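Local coordinates for protein transcriptional regulator, LYSR family (Neisseria meningitidis serogroup b, PDB 4AB5) that probably controls methionine biosynthesis genes as a MetR-like LysR-family transcription factor, of which this chain is the regulatory domain, at the interface of chains A and B. Residues are numbered along the deposited sequence; one frame, centred on the assembly and turned at random. Chains: chain A/B, Transcriptional regulator, LYSR family.

The interface of chains A and B. Residues chain A 20, 24, 27, 41; chain B 141-142, 145.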
loop_
_atom_site.group_PDB
_atom_site.type_symbol
_atom_site.label_atom_id
_atom_site.label_comp_id
_atom_site.label_asym_id
_atom_site.label_seq_id
_atom_site.Cartn_x
_atom_site.Cartn_y
_atom_site.Cartn_z
ATOM N N PHE A 20 3.844 7.525 -4.542
ATOM C CA PHE A 20 4.805 6.595 -3.945
ATOM C C PHE A 20 5.336 5.553 -4.936
ATOM O O PHE A 20 6.495 5.154 -4.829
ATOM C CB PHE A 20 4.210 5.931 -2.690
ATOM C CG PHE A 20 4.217 6.812 -1.460
ATOM C CD1 PHE A 20 3.256 7.802 -1.283
ATOM C CD2 PHE A 20 5.170 6.635 -0.462
ATOM C CE1 PHE A 20 3.269 8.621 -0.153
ATOM C CE2 PHE A 20 5.179 7.456 0.674
ATOM C CZ PHE A 20 4.229 8.443 0.818
HETATM N N MSE A 24 9.240 6.509 -4.596
HETATM C CA MSE A 24 10.125 5.600 -3.858
HETATM C C MSE A 24 11.339 5.166 -4.702
HETATM O O MSE A 24 12.447 5.407 -4.236
HETATM C CB MSE A 24 9.370 4.422 -3.217
HETATM C CG MSE A 24 8.321 4.848 -2.189
HETATM SE SE MSE A 24 8.966 6.057 -0.776
HETATM C CE MSE A 24 8.332 7.821 -1.483
HETATM N N MSE A 27 13.827 8.099 -5.147
HETATM C CA MSE A 27 14.659 8.260 -3.949
HETATM C C MSE A 27 15.810 7.263 -3.981
HETATM O O MSE A 27 16.921 7.608 -3.579
HETATM C CB MSE A 27 13.841 8.049 -2.663
HETATM C CG MSE A 27 12.990 9.234 -2.281
HETATM SE SE MSE A 27 11.938 8.845 -0.679
HETATM C CE MSE A 27 13.343 9.047 0.729
ATOM N N ILE A 41 10.743 11.310 4.540
ATOM C CA ILE A 41 9.385 11.412 4.013
ATOM C C ILE A 41 8.542 12.020 5.109
ATOM O O ILE A 41 8.531 11.503 6.228
ATOM C CB ILE A 41 8.806 10.061 3.493
ATOM C CG1 ILE A 41 9.682 9.464 2.355
ATOM C CG2 ILE A 41 7.349 10.221 3.020
ATOM C CD1 ILE A 41 9.702 7.936 2.310
ATOM N N ILE B 141 6.880 -0.008 0.583
ATOM C CA ILE B 141 7.816 0.737 -0.260
ATOM C C ILE B 141 8.373 1.982 0.460
ATOM O O ILE B 141 9.551 2.304 0.293
ATOM C CB ILE B 141 7.249 1.030 -1.678
ATOM C CG1 ILE B 141 5.970 1.912 -1.636
ATOM C CG2 ILE B 141 7.020 -0.280 -2.448
ATOM C CD1 ILE B 141 5.499 2.446 -2.994
ATOM N N ALA B 142 7.539 2.632 1.299
ATOM C CA ALA B 142 7.930 3.793 2.092
ATOM C C ALA B 142 8.774 3.355 3.296
ATOM O O ALA B 142 9.744 4.036 3.611
ATOM C CB ALA B 142 6.707 4.573 2.540
ATOM N N GLN B 145 12.363 2.647 1.973
ATOM C CA GLN B 145 13.085 3.900 1.665
ATOM C C GLN B 145 13.507 4.668 2.905
ATOM O O GLN B 145 14.560 5.282 2.899
ATOM C CB GLN B 145 12.319 4.799 0.685
ATOM C CG GLN B 145 12.179 4.225 -0.726
ATOM C CD GLN B 145 13.480 3.816 -1.379
ATOM O OE1 GLN B 145 14.502 4.494 -1.283
ATOM N NE2 GLN B 145 13.451 2.708 -2.093
#
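Two bends in the side chain of A:Met24, a selenomethionine (chi2 -52°, chi3 99°), present CG and the selenium to helix 140-148 of chain B and turn the terminal methyl back into chain A. CG of B:Gln145, anti to its own carbonyl carbon (chi1 -67°), passes alongside the selenium at 3.7 Å from SE of A:Met24, the two side chains running in opposite directions. The same selenium rests 3.8 Å from CA of B:Ala142. A further bend at chi2 swings the B:Gln145 amide under the main-chain carbonyl of A:Met24, whose O sits over the flat amide face, 3.4 Å above CD. The in-plane N-H groups therefore do not point at this oxygen, and NE2 of B:Gln145 stays 3.6 Å from O of A:Met24. Toward the start of the A helix, B:Ile141 crosses A:Met24 at about a right angle, and its CD1 packs 3.8 Å from CG of A:Met24. That methyl also reaches the backbone of A:Phe20, CD1 to O 3.4 Å. The methyl of B:Ala142 lies off the CD2-CE2 side of the A:Phe20 ring, displaced from its plane, CE2 to CB 3.8 Å. With no polar pair within bonding reach, this patch holds by packing. In the two-lobed, periplasmic-binding-protein-like fold of LysR regulatory domains, helix 20-33 of chain A, backed by strand 37-42, packs on helix 140-148 of chain B; two-fold symmetry repeats the contact, perhaps forming the family's typical dimer.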